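Local atomic coordinates of carbohydrate-binding protein (Flavonifractor plautii, PDB entry 6N1B), a protein that probably removes the acetyl group from N-acetylgalactosamine of the blood group A antigen, a step in converting A to O type blood. Residues 166-169 with 170-173; 397-400 with 401-405; 61-65 with 66-70; 178-181 with 182-185; 42-45 with 46-49. All coordinates share one frame; numbering follows the deposited sequence.

Contact 1. Residues 166-169 with 170-173; sequences TYDE and MTRV
Asp168 swings its carboxylate forward to the amide of Met170 because its CG stands anti to the backbone N (chi1 -179°). Its OD1 then accepts from Met170 N at 2.8 Å. The donor meets the anti side of the oxygen, 30° out of the carboxylate plane. This is an Asx turn. Tyr167 has a similar first torsion (172°), and its ring runs alongside Arg172, pointing the same way. The phenol OH reaches Arg172 CG at 3.5 Å and also lies over one face of the guanidinium, toward its rim. The guanidinium itself is held by Thr194, Ile247 and Thr248.

These residues form the tight turn of a small, weakly bonded antiparallel hairpin, 167-168 with 173-174. A nearly straight bond from Asp168 N to Val173 O, 2.9 Å long, ties the two arms. Arg172 carries a positive phi, and its N makes a bent, weak bond of 2.8 Å to Asp168 O. At the end of the turn, Thr171 OG1 accepts from Val173 N at 3.2 Å in an ST turn. A water bonds to the same Thr171 OG1 and, weakly, to Asp168 OD2. Glu169 and Met170 run side by side on the exposed surface.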
loop_
_atom_site.group_PDB
_atom_site.type_symbol
_atom_site.label_atom_id
_atom_site.label_comp_id
_atom_site.label_asym_id
_atom_site.label_seq_id
_atom_site.Cartn_x
_atom_site.Cartn_y
_atom_site.Cartn_z
ATOM N N THR A 166 -12.255 -16.555 -17.741
ATOM C CA THR A 166 -11.404 -17.651 -18.175
ATOM C C THR A 166 -10.489 -18.172 -17.065
ATOM O O THR A 166 -9.507 -18.861 -17.294
ATOM C CB THR A 166 -10.555 -17.287 -19.407
ATOM O OG1 THR A 166 -9.675 -16.193 -19.083
ATOM C CG2 THR A 166 -11.421 -16.896 -20.576
ATOM N N TYR A 167 -10.823 -17.800 -15.791
ATOM C CA TYR A 167 -10.222 -18.419 -14.635
ATOM C C TYR A 167 -11.066 -19.618 -14.224
ATOM O O TYR A 167 -12.288 -19.525 -14.134
ATOM C CB TYR A 167 -10.171 -17.436 -13.484
ATOM C CG TYR A 167 -9.739 -18.026 -12.131
ATOM C CD1 TYR A 167 -8.420 -18.274 -11.857
ATOM C CD2 TYR A 167 -10.704 -18.321 -11.176
ATOM C CE1 TYR A 167 -8.030 -18.813 -10.642
ATOM C CE2 TYR A 167 -10.364 -18.810 -9.914
ATOM C CZ TYR A 167 -8.999 -19.071 -9.713
ATOM O OH TYR A 167 -8.584 -19.589 -8.464
ATOM N N ASP A 168 -10.400 -20.745 -14.041
ATOM C CA ASP A 168 -11.045 -21.989 -13.641
ATOM C C ASP A 168 -10.799 -22.255 -12.184
ATOM O O ASP A 168 -9.644 -22.452 -11.780
ATOM C CB ASP A 168 -10.490 -23.143 -14.502
ATOM C CG ASP A 168 -11.100 -24.522 -14.203
ATOM O OD1 ASP A 168 -11.674 -24.745 -13.177
ATOM O OD2 ASP A 168 -10.888 -25.388 -15.084
ATOM N N GLU A 169 -11.854 -22.103 -11.350
ATOM C CA GLU A 169 -11.674 -22.266 -9.922
ATOM C C GLU A 169 -11.185 -23.646 -9.495
ATOM O O GLU A 169 -10.633 -23.830 -8.404
ATOM C CB GLU A 169 -12.923 -21.927 -9.140
ATOM C CG GLU A 169 -14.048 -22.845 -9.453
ATOM C CD GLU A 169 -14.845 -22.672 -10.839
ATOM O OE1 GLU A 169 -14.500 -21.923 -11.999
ATOM O OE2 GLU A 169 -15.959 -23.385 -10.772
ATOM N N MET A 170 -11.451 -24.650 -10.357
ATOM C CA MET A 170 -11.042 -26.025 -10.030
ATOM C C MET A 170 -9.586 -26.277 -10.111
ATOM O O MET A 170 -9.040 -27.094 -9.394
ATOM C CB MET A 170 -11.920 -26.929 -10.791
ATOM C CG MET A 170 -13.496 -26.865 -10.229
ATOM S SD MET A 170 -14.333 -27.954 -11.109
ATOM C CE MET A 170 -16.004 -27.295 -11.206
ATOM N N THR A 171 -8.957 -25.692 -11.112
ATOM C CA THR A 171 -7.542 -25.805 -11.310
ATOM C C THR A 171 -6.720 -24.602 -10.765
ATOM O O THR A 171 -5.494 -24.643 -10.702
ATOM C CB THR A 171 -7.212 -25.940 -12.799
ATOM O OG1 THR A 171 -7.635 -24.771 -13.454
ATOM C CG2 THR A 171 -7.796 -27.210 -13.409
ATOM N N ARG A 172 -7.427 -23.487 -10.509
ATOM C CA ARG A 172 -6.801 -22.189 -10.175
ATOM C C ARG A 172 -5.960 -21.658 -11.288
ATOM O O ARG A 172 -5.194 -20.715 -11.082
ATOM C CB ARG A 172 -6.055 -22.177 -8.833
ATOM C CG ARG A 172 -6.929 -22.590 -7.657
ATOM C CD ARG A 172 -6.172 -22.717 -6.328
ATOM N NE ARG A 172 -5.537 -21.466 -5.916
ATOM C CZ ARG A 172 -6.127 -20.497 -5.173
ATOM N NH1 ARG A 172 -7.374 -20.583 -4.803
ATOM N NH2 ARG A 172 -5.403 -19.448 -4.843
ATOM N N VAL A 173 -6.295 -22.052 -12.539
ATOM C CA VAL A 173 -5.598 -21.493 -13.698
ATOM C C VAL A 173 -6.365 -20.379 -14.360
ATOM O O VAL A 173 -7.568 -20.519 -14.705
ATOM C CB VAL A 173 -5.299 -22.630 -14.706
ATOM C CG1 VAL A 173 -4.744 -22.119 -16.101
ATOM C CG2 VAL A 173 -4.354 -23.673 -14.072
HETATM O O HOH W 1 -7.815 -24.681 -16.333
#

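Contact 2. Residues 397-400 with 401-405; sequences VEMM and RVLLD
Helix 396-404 follows directly on strand 385-395, and Val397 and Arg401 meet one turn apart on it. The backbone bonds are regular i to i+4 links, such as Leu403 N to Met399 O at 2.9 Å. At Asp405 the chain leaves helical angles with a positive phi, in a Schellman motif.

Arg401 carries the side-chain contact. Its chain is extended from CG to NE and lies along Val397, pointing the same way. Val397 CG1 sits over one face of the guanidinium, toward the rim, and is 3.6 Å from Arg401 NE. Glu398 crosses the arginine at a slant. Its chain bends at chi2 (-69°), and OE2 makes a long salt bridge of 3.5 Å to Arg401 NH1. The carboxylate and guanidinium planes are 84° apart. A water in the guanidinium plane accepts from Arg401 NH1 at 3.0 Å. Arg401 NE bonds to Tyr409 O.

The inner side is apolar. Met399 CG touches Leu403 CD1 at 4.0 Å, and both side chains pack on Leu303 of strand 300-306. Met400 CE meets Leu404 CD1 beside Tyr409.

Long and with its planes nearly perpendicular, the Glu398 pair is probably a modest electrostatic link, and Tyr409 probably does more to fix Arg401.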
loop_
_atom_site.group_PDB
_atom_site.type_symbol
_atom_site.label_atom_id
_atom_site.label_comp_id
_atom_site.label_asym_id
_atom_site.label_seq_id
_atom_site.Cartn_x
_atom_site.Cartn_y
_atom_site.Cartn_z
ATOM N N VAL A 397 19.042 10.842 -6.202
ATOM C CA VAL A 397 20.373 11.120 -5.707
ATOM C C VAL A 397 20.301 12.024 -4.486
ATOM O O VAL A 397 21.013 11.790 -3.500
ATOM C CB VAL A 397 21.259 11.721 -6.848
ATOM C CG1 VAL A 397 22.535 12.318 -6.353
ATOM C CG2 VAL A 397 21.503 10.676 -7.923
ATOM N N GLU A 398 19.477 13.087 -4.537
ATOM C CA GLU A 398 19.444 13.952 -3.383
ATOM C C GLU A 398 18.880 13.258 -2.140
ATOM O O GLU A 398 19.344 13.477 -1.004
ATOM C CB GLU A 398 18.608 15.257 -3.691
ATOM C CG GLU A 398 19.285 16.118 -4.723
ATOM C CD GLU A 398 20.544 16.781 -4.289
ATOM O OE1 GLU A 398 20.860 16.898 -3.084
ATOM O OE2 GLU A 398 21.260 17.311 -5.218
ATOM N N MET A 399 17.899 12.404 -2.362
ATOM C CA MET A 399 17.349 11.595 -1.282
ATOM C C MET A 399 18.465 10.753 -0.627
ATOM O O MET A 399 18.608 10.730 0.623
ATOM C CB MET A 399 16.277 10.704 -1.796
ATOM C CG MET A 399 15.701 9.713 -0.747
ATOM S SD MET A 399 14.804 8.336 -1.549
ATOM C CE MET A 399 16.130 7.487 -2.307
ATOM N N MET A 400 19.213 10.035 -1.462
ATOM C CA MET A 400 20.332 9.166 -0.959
ATOM C C MET A 400 21.372 10.003 -0.193
ATOM O O MET A 400 21.849 9.552 0.849
ATOM C CB MET A 400 20.966 8.467 -2.115
ATOM C CG MET A 400 20.078 7.415 -2.783
ATOM S SD MET A 400 19.638 6.007 -1.754
ATOM C CE MET A 400 21.183 5.103 -1.803
ATOM N N ARG A 401 21.645 11.196 -0.666
ATOM C CA ARG A 401 22.649 12.059 -0.009
ATOM C C ARG A 401 22.167 12.366 1.433
ATOM O O ARG A 401 22.968 12.326 2.426
ATOM C CB ARG A 401 22.907 13.345 -0.774
ATOM C CG ARG A 401 23.622 13.088 -2.040
ATOM C CD ARG A 401 23.809 14.340 -2.881
ATOM N NE ARG A 401 24.632 13.986 -3.992
ATOM C CZ ARG A 401 24.944 14.779 -4.967
ATOM N NH1 ARG A 401 24.529 16.049 -5.018
ATOM N NH2 ARG A 401 25.723 14.361 -5.890
ATOM N N VAL A 402 20.876 12.645 1.576
ATOM C CA VAL A 402 20.355 12.929 2.909
ATOM C C VAL A 402 20.370 11.656 3.747
ATOM O O VAL A 402 20.815 11.668 4.924
ATOM C CB VAL A 402 18.957 13.521 2.888
ATOM C CG1 VAL A 402 18.331 13.650 4.241
ATOM C CG2 VAL A 402 18.974 14.875 2.170
ATOM N N LEU A 403 19.875 10.524 3.231
ATOM C CA LEU A 403 19.836 9.325 4.010
ATOM C C LEU A 403 21.179 8.859 4.524
ATOM O O LEU A 403 21.302 8.327 5.657
ATOM C CB LEU A 403 19.179 8.223 3.202
ATOM C CG LEU A 403 17.716 8.376 2.819
ATOM C CD1 LEU A 403 17.261 7.207 1.941
ATOM C CD2 LEU A 403 16.845 8.477 4.057
ATOM N N LEU A 404 22.207 9.007 3.665
ATOM C CA LEU A 404 23.510 8.520 3.972
ATOM C C LEU A 404 24.398 9.595 4.601
ATOM O O LEU A 404 25.571 9.315 4.943
ATOM C CB LEU A 404 24.198 8.074 2.666
ATOM C CG LEU A 404 23.601 6.861 2.010
ATOM C CD1 LEU A 404 24.102 6.669 0.600
ATOM C CD2 LEU A 404 23.833 5.617 2.869
ATOM N N ASP A 405 23.897 10.788 4.778
ATOM C CA ASP A 405 24.733 11.923 5.234
ATOM C C ASP A 405 25.986 12.049 4.418
ATOM O O ASP A 405 27.092 12.183 4.954
ATOM C CB ASP A 405 25.137 11.828 6.687
ATOM C CG ASP A 405 24.827 12.959 7.407
ATOM O OD1 ASP A 405 25.359 14.009 7.043
ATOM O OD2 ASP A 405 23.936 12.751 8.222
HETATM O O HOH W 2 23.113 17.804 -2.980
#

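Contact 3. Residues 61-65 with 66-70; sequences EEPWN and GYRYW
Trp64 and Trp70 meet at nearly a right angle, in a T-shaped stack. The edge of Trp64 points at the face of Trp70. Their six-membered rings are 4.9 Å apart between centroids, with planes at 82°. Trp64 CE3 comes closest, 3.4 Å from Trp70 CE2. Two different first torsions set this up. Trp64 CG is anti to its backbone nitrogen (-177°), while Trp70 CG lies beside its own nitrogen (-73°).

The stack braces a beta hairpin with a two-residue loop. Trp64 and Tyr67 are an antiparallel hydrogen-bonded pair that closes a type I' turn over Asn65 and Gly66. Trp64 N gives a straight bond of 2.9 Å to Tyr67 O, and Tyr67 N returns one of 3.2 Å to Trp64 O. Gly66 takes the positive phi of the turn's second inner position.

On the outer side, Arg68 is extended along Pro63. Its guanidinium lies with one face over Glu61 O, and its NH1 is 3.6 Å from that oxygen. Inward, Trp64 also stacks edge-to-face with Tyr125 and bonds through NE1 to Asp130 O. Both tryptophans touch Met132 of strand 131-140, so the hairpin leans on the next sheet.

Tyr67 O is gripped twice. Trp70 NE1 donates to it at 3.0 Å, from the face of the carbonyl plane opposite to Trp64 N. The indole N-H thus adds a second donor to Tyr67 O and a weak one to Trp64 O, which probably helps to fix the rotation of the Trp70 ring.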
loop_
_atom_site.group_PDB
_atom_site.type_symbol
_atom_site.label_atom_id
_atom_site.label_comp_id
_atom_site.label_asym_id
_atom_site.label_seq_id
_atom_site.Cartn_x
_atom_site.Cartn_y
_atom_site.Cartn_z
ATOM N N GLU A 61 3.641 3.395 -18.495
ATOM C CA GLU A 61 4.235 4.051 -19.571
ATOM C C GLU A 61 3.233 4.595 -20.614
ATOM O O GLU A 61 3.374 5.673 -21.261
ATOM C CB GLU A 61 5.269 2.976 -20.244
ATOM C CG GLU A 61 5.567 1.733 -19.346
ATOM C CD GLU A 61 4.362 0.745 -19.231
ATOM O OE1 GLU A 61 3.651 0.539 -20.327
ATOM O OE2 GLU A 61 4.160 0.192 -18.096
ATOM N N GLU A 62 2.195 3.825 -20.750
ATOM C CA GLU A 62 1.110 4.068 -21.704
ATOM C C GLU A 62 -0.189 3.856 -20.995
ATOM O O GLU A 62 -0.303 3.074 -20.046
ATOM C CB GLU A 62 1.253 3.065 -22.833
ATOM C CG GLU A 62 2.502 3.200 -23.701
ATOM C CD GLU A 62 2.714 1.995 -24.581
ATOM O OE1 GLU A 62 1.911 1.114 -24.648
ATOM O OE2 GLU A 62 3.779 2.033 -25.186
ATOM N N PRO A 63 -1.219 4.613 -21.371
ATOM C CA PRO A 63 -2.527 4.494 -20.679
ATOM C C PRO A 63 -3.177 3.131 -20.754
ATOM O O PRO A 63 -3.031 2.449 -21.740
ATOM C CB PRO A 63 -3.376 5.591 -21.285
ATOM C CG PRO A 63 -2.799 5.871 -22.626
ATOM C CD PRO A 63 -1.305 5.544 -22.532
ATOM N N TRP A 64 -3.812 2.783 -19.647
ATOM C CA TRP A 64 -4.616 1.580 -19.533
ATOM C C TRP A 64 -6.036 2.018 -19.217
ATOM O O TRP A 64 -6.233 2.730 -18.244
ATOM C CB TRP A 64 -4.068 0.707 -18.440
ATOM C CG TRP A 64 -4.739 -0.621 -18.229
ATOM C CD1 TRP A 64 -4.601 -1.762 -19.007
ATOM C CD2 TRP A 64 -5.662 -0.952 -17.208
ATOM N NE1 TRP A 64 -5.349 -2.804 -18.453
ATOM C CE2 TRP A 64 -5.989 -2.361 -17.355
ATOM C CE3 TRP A 64 -6.253 -0.241 -16.181
ATOM C CZ2 TRP A 64 -6.914 -2.958 -16.586
ATOM C CZ3 TRP A 64 -7.159 -0.872 -15.369
ATOM C CH2 TRP A 64 -7.481 -2.287 -15.584
ATOM N N ASN A 65 -6.973 1.688 -20.098
ATOM C CA ASN A 65 -8.388 2.144 -19.976
ATOM C C ASN A 65 -8.434 3.654 -19.684
ATOM O O ASN A 65 -9.237 4.130 -18.851
ATOM C CB ASN A 65 -9.101 1.333 -18.884
ATOM C CG ASN A 65 -9.190 -0.128 -19.297
ATOM O OD1 ASN A 65 -8.605 -1.070 -18.572
ATOM N ND2 ASN A 65 -9.824 -0.367 -20.376
ATOM N N GLY A 66 -7.643 4.379 -20.469
ATOM C CA GLY A 66 -7.686 5.839 -20.458
ATOM C C GLY A 66 -6.741 6.584 -19.570
ATOM O O GLY A 66 -6.670 7.783 -19.697
ATOM N N TYR A 67 -6.049 5.893 -18.682
ATOM C CA TYR A 67 -5.230 6.584 -17.672
ATOM C C TYR A 67 -3.870 5.895 -17.438
ATOM O O TYR A 67 -3.851 4.635 -17.402
ATOM C CB TYR A 67 -5.961 6.652 -16.317
ATOM C CG TYR A 67 -7.257 7.392 -16.359
ATOM C CD1 TYR A 67 -7.231 8.777 -16.261
ATOM C CD2 TYR A 67 -8.461 6.756 -16.502
ATOM C CE1 TYR A 67 -8.426 9.470 -16.395
ATOM C CE2 TYR A 67 -9.688 7.456 -16.491
ATOM C CZ TYR A 67 -9.648 8.821 -16.452
ATOM O OH TYR A 67 -10.834 9.529 -16.510
ATOM N N ARG A 68 -2.839 6.649 -17.230
ATOM C CA ARG A 68 -1.532 6.099 -16.943
ATOM C C ARG A 68 -1.336 5.832 -15.432
ATOM O O ARG A 68 -0.407 5.079 -15.063
ATOM C CB ARG A 68 -0.368 7.063 -17.376
ATOM C CG ARG A 68 -0.276 7.150 -18.875
ATOM C CD ARG A 68 1.006 7.998 -19.204
ATOM N NE ARG A 68 0.979 8.539 -20.551
ATOM C CZ ARG A 68 2.066 9.129 -21.094
ATOM N NH1 ARG A 68 3.235 9.191 -20.406
ATOM N NH2 ARG A 68 1.921 9.699 -22.286
ATOM N N TYR A 69 -2.186 6.394 -14.547
ATOM C CA TYR A 69 -2.074 6.173 -13.097
ATOM C C TYR A 69 -3.329 5.510 -12.635
ATOM O O TYR A 69 -4.476 5.949 -12.871
ATOM C CB TYR A 69 -1.930 7.448 -12.345
ATOM C CG TYR A 69 -0.752 8.306 -12.690
ATOM C CD1 TYR A 69 -0.721 9.140 -13.805
ATOM C CD2 TYR A 69 0.389 8.439 -11.858
ATOM C CE1 TYR A 69 0.316 10.018 -14.064
ATOM C CE2 TYR A 69 1.404 9.294 -12.055
ATOM C CZ TYR A 69 1.376 10.090 -13.185
ATOM O OH TYR A 69 2.394 11.008 -13.380
ATOM N N TRP A 70 -3.146 4.420 -11.850
ATOM C CA TRP A 70 -4.255 3.666 -11.205
ATOM C C TRP A 70 -3.897 3.496 -9.747
ATOM O O TRP A 70 -2.703 3.180 -9.479
ATOM C CB TRP A 70 -4.473 2.324 -11.877
ATOM C CG TRP A 70 -5.123 2.527 -13.228
ATOM C CD1 TRP A 70 -4.530 2.901 -14.418
ATOM C CD2 TRP A 70 -6.538 2.495 -13.463
ATOM N NE1 TRP A 70 -5.508 3.115 -15.345
ATOM C CE2 TRP A 70 -6.744 2.848 -14.827
ATOM C CE3 TRP A 70 -7.652 2.180 -12.701
ATOM C CZ2 TRP A 70 -8.034 2.934 -15.390
ATOM C CZ3 TRP A 70 -8.921 2.208 -13.272
ATOM C CH2 TRP A 70 -9.083 2.582 -14.590
#

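Contact 4. Residues 178-181 with 182-185; sequences TSDA and ERQV
Glu182 folds back on Thr178 and Ser179, and this is the tight half of the contact. Its chain is extended beyond CG, which carries OE1 to the start of the turn. There OE1 takes two bonds from one residue, Thr178 N at 2.8 Å and Thr178 OG1 at 3.0 Å. Both arrive from the same face of the carboxylate. The amide meets the anti side of OE1, whereas the hydroxyl comes from well above the plane. Ser179 grips the other end of Glu182: Glu182 N is shared between Ser179 O at 3.0 Å and Ser179 OG at 3.2 Å. The next backbone bond, Arg183 N to Asp180 O, makes a second overlapping i to i+3 turn. An inverse gamma turn centred on Arg183 then leads the chain out toward strand 185-186.

The pair of Asp180 and Arg183 is looser. Asp180 OD1 lies near the plane of the Arg183 guanidinium, at its edge, but stays 4.5 Å from Arg183 NE, too far for a salt bridge. Arg183 instead bonds to the carbonyls of Tyr129 and Asp130. The exposed side still has one firm bond: Gln184 NE2 donates straight to Ala181 O at 2.8 Å, in the carbonyl plane and on a lone pair.

Glu182 thus uses one carboxylate oxygen to close the turn from Thr178, and the two donors on OE1 would probably favour the ionised form. Asp180 probably adds a weak attraction to Arg183.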
loop_
_atom_site.group_PDB
_atom_site.type_symbol
_atom_site.label_atom_id
_atom_site.label_comp_id
_atom_site.label_asym_id
_atom_site.label_seq_id
_atom_site.Cartn_x
_atom_site.Cartn_y
_atom_site.Cartn_z
ATOM N N THR A 178 -8.837 -15.155 -25.304
ATOM C CA THR A 178 -8.486 -15.318 -26.712
ATOM C C THR A 178 -9.389 -14.478 -27.564
ATOM O O THR A 178 -9.304 -14.562 -28.787
ATOM C CB THR A 178 -8.619 -16.748 -27.102
ATOM O OG1 THR A 178 -9.968 -17.201 -26.946
ATOM C CG2 THR A 178 -7.674 -17.680 -26.366
ATOM N N SER A 179 -10.198 -13.591 -26.964
ATOM C CA SER A 179 -11.048 -12.640 -27.649
ATOM C C SER A 179 -11.315 -11.543 -26.716
ATOM O O SER A 179 -11.198 -11.683 -25.491
ATOM C CB SER A 179 -12.419 -13.297 -28.047
ATOM O OG SER A 179 -13.145 -13.662 -26.886
ATOM N N ASP A 180 -11.814 -10.447 -27.275
ATOM C CA ASP A 180 -12.307 -9.347 -26.406
ATOM C C ASP A 180 -13.426 -9.757 -25.495
ATOM O O ASP A 180 -13.467 -9.340 -24.336
ATOM C CB ASP A 180 -12.646 -8.134 -27.263
ATOM C CG ASP A 180 -12.460 -6.882 -26.507
ATOM O OD1 ASP A 180 -11.211 -6.476 -26.245
ATOM O OD2 ASP A 180 -13.567 -6.483 -26.163
ATOM N N ALA A 181 -14.354 -10.623 -25.966
ATOM C CA ALA A 181 -15.432 -11.102 -25.135
ATOM C C ALA A 181 -14.920 -11.885 -23.928
ATOM O O ALA A 181 -15.615 -11.944 -22.880
ATOM C CB ALA A 181 -16.418 -11.939 -25.942
ATOM N N GLU A 182 -13.724 -12.511 -23.996
ATOM C CA GLU A 182 -13.197 -13.196 -22.850
ATOM C C GLU A 182 -12.483 -12.274 -21.884
ATOM O O GLU A 182 -12.137 -12.687 -20.743
ATOM C CB GLU A 182 -12.263 -14.308 -23.291
ATOM C CG GLU A 182 -13.024 -15.525 -23.782
ATOM C CD GLU A 182 -12.127 -16.754 -24.138
ATOM O OE1 GLU A 182 -10.897 -16.627 -24.163
ATOM O OE2 GLU A 182 -12.704 -17.836 -24.326
ATOM N N ARG A 183 -12.303 -11.002 -22.229
ATOM C CA ARG A 183 -11.718 -9.991 -21.313
ATOM C C ARG A 183 -12.824 -9.378 -20.477
ATOM O O ARG A 183 -13.092 -8.195 -20.494
ATOM C CB ARG A 183 -10.947 -8.915 -22.036
ATOM C CG ARG A 183 -9.737 -9.381 -22.782
ATOM C CD ARG A 183 -8.947 -8.247 -23.506
ATOM N NE ARG A 183 -8.627 -7.119 -22.671
ATOM C CZ ARG A 183 -7.629 -7.088 -21.838
ATOM N NH1 ARG A 183 -6.787 -8.144 -21.792
ATOM N NH2 ARG A 183 -7.465 -6.097 -21.024
ATOM N N GLN A 184 -13.445 -10.258 -19.692
ATOM C CA GLN A 184 -14.515 -9.889 -18.759
ATOM C C GLN A 184 -14.327 -10.638 -17.446
ATOM O O GLN A 184 -13.606 -11.641 -17.415
ATOM C CB GLN A 184 -15.878 -10.188 -19.351
ATOM C CG GLN A 184 -16.219 -9.498 -20.643
ATOM C CD GLN A 184 -17.692 -9.720 -21.056
ATOM O OE1 GLN A 184 -18.637 -9.137 -20.483
ATOM N NE2 GLN A 184 -17.878 -10.518 -22.072
ATOM N N VAL A 185 -14.941 -10.121 -16.420
ATOM C CA VAL A 185 -14.927 -10.698 -15.064
ATOM C C VAL A 185 -16.326 -10.840 -14.544
ATOM O O VAL A 185 -17.201 -10.061 -14.904
ATOM C CB VAL A 185 -14.038 -9.884 -14.089
ATOM C CG1 VAL A 185 -12.605 -9.719 -14.590
ATOM C CG2 VAL A 185 -14.619 -8.526 -13.728
#

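Contact 5. Residues 42-45 with 46-49; sequences YSDS and AHAD
Ala48 O is gripped by Tyr42 OH and by Gln51 NE2. The tyrosine bond is short, 2.6 Å between Tyr42 OH and Ala48 O. It lies in the carbonyl plane, and the oxygen sits at the edge of the ring. Tyr42 CG is placed between the backbone N and the carbonyl carbon (chi1 68°), which sends the ring across the mouth of the loop to the returning chain.

The loop reverses in a type I beta turn from Asp44 to His47, closed by His47 N to Asp44 O at 3.0 Å. Asp44 adds an Asx turn inside it, with OD1 accepting from Ala46 N at 3.0 Å on its anti side. Asp44 and His47 run side by side, but the carboxylate and ring planes are 79° apart. The imidazole edge faces the carboxylate, with His47 CD2 3.7 Å from Asp44 CG. A water within the loop accepts from Asp44 N at 2.9 Å.

The side chain of His47 lies about 9 Å from the bound fucose. The loop joins strand 30-31 to strand 52-60. Tyr83, in the loop before strand 87-91, stacks on Tyr42 and bonds Asp44 OD2. Asp383, just ahead of strand 385-395, holds His47 ND1 and Ala48 N.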
loop_
_atom_site.group_PDB
_atom_site.type_symbol
_atom_site.label_atom_id
_atom_site.label_comp_id
_atom_site.label_asym_id
_atom_site.label_seq_id
_atom_site.Cartn_x
_atom_site.Cartn_y
_atom_site.Cartn_z
ATOM N N TYR A 42 -18.186 6.049 2.413
ATOM C CA TYR A 42 -18.941 6.009 3.635
ATOM C C TYR A 42 -19.596 7.333 3.981
ATOM O O TYR A 42 -19.099 8.422 3.606
ATOM C CB TYR A 42 -18.108 5.498 4.834
ATOM C CG TYR A 42 -17.017 6.431 5.272
ATOM C CD1 TYR A 42 -17.332 7.507 6.126
ATOM C CD2 TYR A 42 -15.694 6.297 4.909
ATOM C CE1 TYR A 42 -16.414 8.440 6.418
ATOM C CE2 TYR A 42 -14.761 7.208 5.224
ATOM C CZ TYR A 42 -15.075 8.287 6.013
ATOM O OH TYR A 42 -14.099 9.254 6.319
ATOM N N SER A 43 -20.688 7.256 4.757
ATOM C CA SER A 43 -21.268 8.427 5.367
ATOM C C SER A 43 -21.630 8.078 6.790
ATOM O O SER A 43 -22.457 7.258 7.032
ATOM C CB SER A 43 -22.547 8.806 4.518
ATOM O OG SER A 43 -23.153 9.986 5.084
ATOM N N ASP A 44 -21.009 8.743 7.751
ATOM C CA ASP A 44 -21.092 8.380 9.148
ATOM C C ASP A 44 -20.988 9.755 9.904
ATOM O O ASP A 44 -19.999 10.401 9.839
ATOM C CB ASP A 44 -19.938 7.444 9.563
ATOM C CG ASP A 44 -20.054 6.985 10.980
ATOM O OD1 ASP A 44 -20.466 7.771 11.891
ATOM O OD2 ASP A 44 -19.745 5.807 11.291
ATOM N N SER A 45 -22.077 10.129 10.546
ATOM C CA SER A 45 -22.171 11.403 11.202
ATOM C C SER A 45 -21.131 11.731 12.217
ATOM O O SER A 45 -20.804 12.914 12.485
ATOM C CB SER A 45 -23.524 11.608 11.781
ATOM O OG SER A 45 -23.813 10.751 12.893
ATOM N N ALA A 46 -20.549 10.690 12.769
ATOM C CA ALA A 46 -19.509 10.845 13.807
ATOM C C ALA A 46 -18.075 10.962 13.281
ATOM O O ALA A 46 -17.090 11.054 14.065
ATOM C CB ALA A 46 -19.567 9.732 14.821
ATOM N N HIS A 47 -17.949 11.004 11.926
ATOM C CA HIS A 47 -16.638 11.077 11.265
ATOM C C HIS A 47 -16.610 11.938 10.065
ATOM O O HIS A 47 -17.567 11.949 9.256
ATOM C CB HIS A 47 -16.174 9.651 10.824
ATOM C CG HIS A 47 -15.995 8.714 11.959
ATOM N ND1 HIS A 47 -14.898 8.822 12.781
ATOM C CD2 HIS A 47 -16.729 7.678 12.408
ATOM C CE1 HIS A 47 -14.995 7.854 13.736
ATOM N NE2 HIS A 47 -16.107 7.159 13.534
ATOM N N ALA A 48 -15.542 12.727 9.957
ATOM C CA ALA A 48 -15.382 13.545 8.718
ATOM C C ALA A 48 -15.258 12.640 7.498
ATOM O O ALA A 48 -14.733 11.478 7.570
ATOM C CB ALA A 48 -14.133 14.390 8.822
ATOM N N ASP A 49 -15.772 13.097 6.384
ATOM C CA ASP A 49 -15.791 12.372 5.129
ATOM C C ASP A 49 -14.373 12.169 4.587
ATOM O O ASP A 49 -13.474 12.912 4.837
ATOM C CB ASP A 49 -16.598 13.201 4.108
ATOM C CG ASP A 49 -18.101 13.172 4.299
ATOM O OD1 ASP A 49 -18.645 12.351 5.044
ATOM O OD2 ASP A 49 -18.745 14.021 3.656
HETATM O O HOH W 3 -18.865 10.588 7.085
#

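From the N terminus the order is contact 5, contact 3, contact 1, contact 4 and contact 2. All are local and in series, so none nests in or crosses another. The antiparallel sheets are consistent with five blades of a beta-propeller. Contact 5 closes the loop leading into strand 52-60, near the bound glycan. Contact 3 closes the tight turn between short strand 63-64 and strand 67-75, in the connection from 52-60. Contacts 1 and 4 lie in the excursion between strands 148-155 and 193-198. They touch, Thr166 CG2 packing on Glu182 CD at 3.6 Å. Contact 4 comes within about 5 Å of contact 3, nearest atoms. Contact 2 follows strand 385-395, across the chain's centre from contacts 1 and 4.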